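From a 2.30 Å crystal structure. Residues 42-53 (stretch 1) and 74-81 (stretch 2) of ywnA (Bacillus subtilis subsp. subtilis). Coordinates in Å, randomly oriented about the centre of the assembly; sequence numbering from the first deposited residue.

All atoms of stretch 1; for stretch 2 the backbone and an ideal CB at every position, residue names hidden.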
# COMPACT_ATOMS: atom_id res chain seq x y z
N ARG A 42 -16.58 8.80 13.21
CA ARG A 42 -15.14 8.80 13.47
C ARG A 42 -14.42 9.47 12.30
O ARG A 42 -13.68 10.44 12.48
CB ARG A 42 -14.64 7.36 13.65
CG ARG A 42 -13.12 7.19 13.78
CD ARG A 42 -12.53 8.02 14.91
NE ARG A 42 -11.09 7.81 15.05
CZ ARG A 42 -10.32 8.49 15.90
NH1 ARG A 42 -10.85 9.42 16.68
NH2 ARG A 42 -9.02 8.24 15.96
N MET A 43 -14.64 8.94 11.11
CA MET A 43 -14.06 9.51 9.92
C MET A 43 -14.35 11.01 9.89
O MET A 43 -13.47 11.81 9.57
CB MET A 43 -14.65 8.85 8.69
CG MET A 43 -14.32 7.41 8.60
SD MET A 43 -12.54 7.23 8.48
CE MET A 43 -12.50 5.85 7.54
N ILE A 44 -15.57 11.38 10.25
CA ILE A 44 -15.93 12.79 10.23
C ILE A 44 -15.26 13.66 11.29
O ILE A 44 -15.09 14.87 11.09
CB ILE A 44 -17.45 12.97 10.28
CG1 ILE A 44 -18.07 12.43 8.99
CG2 ILE A 44 -17.81 14.44 10.43
CD1 ILE A 44 -19.59 12.43 8.98
N SER A 45 -14.87 13.08 12.43
CA SER A 45 -14.19 13.87 13.46
C SER A 45 -12.77 14.11 12.97
O SER A 45 -12.20 15.18 13.14
CB SER A 45 -14.14 13.12 14.78
OG SER A 45 -15.01 12.00 14.75
N LEU A 46 -12.20 13.08 12.34
CA LEU A 46 -10.86 13.18 11.82
C LEU A 46 -10.82 14.25 10.73
O LEU A 46 -10.01 15.18 10.79
CB LEU A 46 -10.43 11.83 11.26
CG LEU A 46 -10.40 10.74 12.33
CD1 LEU A 46 -10.17 9.39 11.69
CD2 LEU A 46 -9.31 11.07 13.35
N LEU A 47 -11.71 14.13 9.76
CA LEU A 47 -11.76 15.09 8.67
C LEU A 47 -11.90 16.51 9.20
O LEU A 47 -11.31 17.45 8.66
CB LEU A 47 -12.92 14.75 7.73
CG LEU A 47 -12.60 13.47 6.96
CD1 LEU A 47 -13.86 12.88 6.36
CD2 LEU A 47 -11.58 13.79 5.88
N LYS A 48 -12.68 16.69 10.26
CA LYS A 48 -12.83 18.02 10.82
C LYS A 48 -11.55 18.38 11.55
O LYS A 48 -11.07 19.51 11.46
CB LYS A 48 -14.01 18.07 11.76
CG LYS A 48 -15.34 18.01 11.03
CD LYS A 48 -16.50 18.30 11.96
CE LYS A 48 -16.59 17.25 13.05
NZ LYS A 48 -17.81 17.46 13.88
N LYS A 49 -11.01 17.41 12.29
CA LYS A 49 -9.78 17.61 13.04
C LYS A 49 -8.72 18.10 12.06
O LYS A 49 -7.89 18.95 12.39
CB LYS A 49 -9.35 16.28 13.66
CG LYS A 49 -8.66 16.39 15.01
CD LYS A 49 -8.31 14.99 15.51
CE LYS A 49 -7.73 15.01 16.92
NZ LYS A 49 -8.74 15.42 17.93
N ALA A 50 -8.76 17.57 10.84
CA ALA A 50 -7.82 17.97 9.80
C ALA A 50 -8.39 19.21 9.11
O ALA A 50 -7.96 19.58 8.02
CB ALA A 50 -7.64 16.85 8.81
N ASP A 51 -9.36 19.84 9.75
CA ASP A 51 -10.03 21.02 9.22
C ASP A 51 -10.43 20.91 7.76
O ASP A 51 -10.39 21.88 7.02
CB ASP A 51 -9.19 22.28 9.43
CG ASP A 51 -9.74 23.14 10.54
OD1 ASP A 51 -9.99 22.60 11.65
OD2 ASP A 51 -9.94 24.36 10.32
N ILE A 52 -10.80 19.71 7.35
CA ILE A 52 -11.26 19.51 5.98
C ILE A 52 -12.75 19.80 6.00
O ILE A 52 -13.33 20.26 5.01
CB ILE A 52 -11.05 18.08 5.51
CG1 ILE A 52 -9.56 17.82 5.31
CG2 ILE A 52 -11.84 17.86 4.24
CD1 ILE A 52 -9.25 16.46 4.75
N LEU A 53 -13.36 19.53 7.15
CA LEU A 53 -14.78 19.75 7.32
C LEU A 53 -15.02 20.67 8.47
O LEU A 53 -14.40 20.53 9.52
CB LEU A 53 -15.50 18.45 7.61
CG LEU A 53 -15.64 17.51 6.44
CD1 LEU A 53 -16.27 16.23 6.94
CD2 LEU A 53 -16.49 18.14 5.35
N UNK A 74 -4.49 13.02 -1.29
CA UNK A 74 -3.39 12.88 -0.35
C UNK A 74 -3.79 13.61 0.93
O UNK A 74 -3.63 13.09 2.04
CB UNK A 74 -2.08 13.43 -0.93
N UNK A 75 -4.34 14.81 0.77
CA UNK A 75 -4.79 15.62 1.90
C UNK A 75 -5.79 14.83 2.74
O UNK A 75 -5.78 14.90 3.98
CB UNK A 75 -5.41 16.93 1.41
N UNK A 76 -6.65 14.08 2.07
CA UNK A 76 -7.66 13.27 2.74
C UNK A 76 -7.00 12.11 3.45
O UNK A 76 -7.32 11.79 4.59
CB UNK A 76 -8.71 12.76 1.74
N UNK A 77 -6.08 11.48 2.74
CA UNK A 77 -5.33 10.34 3.25
C UNK A 77 -4.74 10.57 4.64
O UNK A 77 -5.05 9.84 5.58
CB UNK A 77 -4.21 9.99 2.27
N UNK A 78 -3.87 11.57 4.76
CA UNK A 78 -3.24 11.87 6.04
C UNK A 78 -4.24 12.03 7.16
O UNK A 78 -4.05 11.49 8.25
CB UNK A 78 -2.40 13.14 5.93
N UNK A 79 -5.31 12.77 6.90
CA UNK A 79 -6.34 12.99 7.91
C UNK A 79 -6.90 11.69 8.46
O UNK A 79 -7.27 11.62 9.62
CB UNK A 79 -7.48 13.83 7.32
N UNK A 80 -6.97 10.65 7.63
CA UNK A 80 -7.51 9.36 8.08
C UNK A 80 -6.42 8.29 8.11
O UNK A 80 -6.69 7.11 8.28
CB UNK A 80 -8.66 8.91 7.17
N UNK A 81 -5.18 8.74 7.93
CA UNK A 81 -4.00 7.88 7.91
C UNK A 81 -3.71 7.24 9.27
O UNK A 81 -3.64 7.94 10.28
CB UNK A 81 -2.78 8.69 7.45

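The helix of stretch 2 crosses helix 42-49 at 115°, and stretch 1 offers it an apolar surface made by Met 43, Leu 46, Leu 47, Ala 50 and Ile 52.

Position 74 has helical backbone angles and nothing of stretch 1 within 5.5 Å of its ideal CB, so many helix-compatible residues would suit it; it is Leu 74, which makes no contact here.

At position 75 CA-to-CB points sideways, and the ideal CB lies 5.1 Å from Ile 52 CD1. A long side chain, apolar or with an aliphatic stem and a polar end, could lie along the edge of the contact. The residue is Glu 75. Its CG comes 4.4 Å from Ile 52 CD1, so that the methylene part meets the isoleucine, while OE1 is hydrogen-bonded elsewhere in the structure.

Position 76 also points sideways, its ideal CB 4.8 Å from Ile 52 CD1 and 5.1 Å from Leu 47 CD2. With two methyl groups nearby and no polar side-chain partner, Val, Ile, Leu or Ala would be reasonable. Val 76 places CG1 4.3 Å from Leu 47 CD2.

Position 77 points away and leaves the choice open; Tyr 77 is found. Position 78 points sideways into space that stretch 1 leaves empty, where a polar or charged residue is plausible; Arg 78 stays clear of the contact.

Position 79 is the most constrained. CA-to-CB points toward stretch 1, and the CA atoms of Ala 50 and position 79 are only 5.5 Å apart. The ideal CB is already 3.4 Å from Ala 50 CB, with Ile 52 CD1 at 4.1 Å and Leu 47 CD2 at 4.4 Å. So tight a fit favours Ala, or Gly at some cost to helix stability. Ala 79 is deposited: its methyl packs against these three side chains, and its backbone O lies 3.6 Å from Leu 46 CB.

Position 80 points sideways, its ideal CB 4.4 Å from Met 43 SD and 4.8 Å from Leu 46 CD1. Val, Ile, Leu or Met could use this apolar surface. In Val 80, chi1 is in the m well and CG1 approaches Met 43 SD at 3.9 Å. No hydrogen bond joins the two stretches.

Position 81 has left helical angles, with psi at 128°, and points away, so polar residues are suitable. Gln 81 turns back within its own stretch, its NE2 donating a weak hydrogen bond to Tyr 77 OH at 2.8 Å.

Stretch 2 (74-81) LEVYRAVQ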
# COMPACT_ATOMS: atom_id res chain seq x y z
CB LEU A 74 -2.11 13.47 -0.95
CG LEU A 74 -0.78 13.52 -0.16
CD1 LEU A 74 -0.82 14.68 0.80
CD2 LEU A 74 -0.53 12.21 0.56
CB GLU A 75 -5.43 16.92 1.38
CG GLU A 75 -5.86 17.93 2.44
CD GLU A 75 -6.12 19.32 1.85
OE1 GLU A 75 -5.95 19.50 0.62
OE2 GLU A 75 -6.49 20.25 2.60
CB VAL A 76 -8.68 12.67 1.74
CG1 VAL A 76 -9.71 11.84 2.49
CG2 VAL A 76 -9.34 13.77 0.94
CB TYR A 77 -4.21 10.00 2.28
CG TYR A 77 -3.35 8.83 2.71
CD1 TYR A 77 -3.85 7.53 2.71
CD2 TYR A 77 -2.02 9.02 3.08
CE1 TYR A 77 -3.04 6.44 3.07
CE2 TYR A 77 -1.20 7.95 3.44
CZ TYR A 77 -1.71 6.66 3.43
OH TYR A 77 -0.89 5.59 3.76
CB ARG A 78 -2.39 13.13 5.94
CG ARG A 78 -0.88 12.88 6.01
CD ARG A 78 -0.13 14.18 6.30
NE ARG A 78 0.19 14.40 7.71
CZ ARG A 78 -0.67 14.30 8.73
NH1 ARG A 78 -1.94 13.98 8.52
NH2 ARG A 78 -0.26 14.54 9.97
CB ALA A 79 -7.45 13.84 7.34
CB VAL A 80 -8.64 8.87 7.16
CG1 VAL A 80 -9.84 9.82 7.22
CG2 VAL A 80 -8.13 8.77 5.74
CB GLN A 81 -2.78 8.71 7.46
CG GLN A 81 -1.44 8.08 7.72
CD GLN A 81 -1.23 6.80 6.93
OE1 GLN A 81 -2.02 5.86 7.03
NE2 GLN A 81 -0.16 6.76 6.15
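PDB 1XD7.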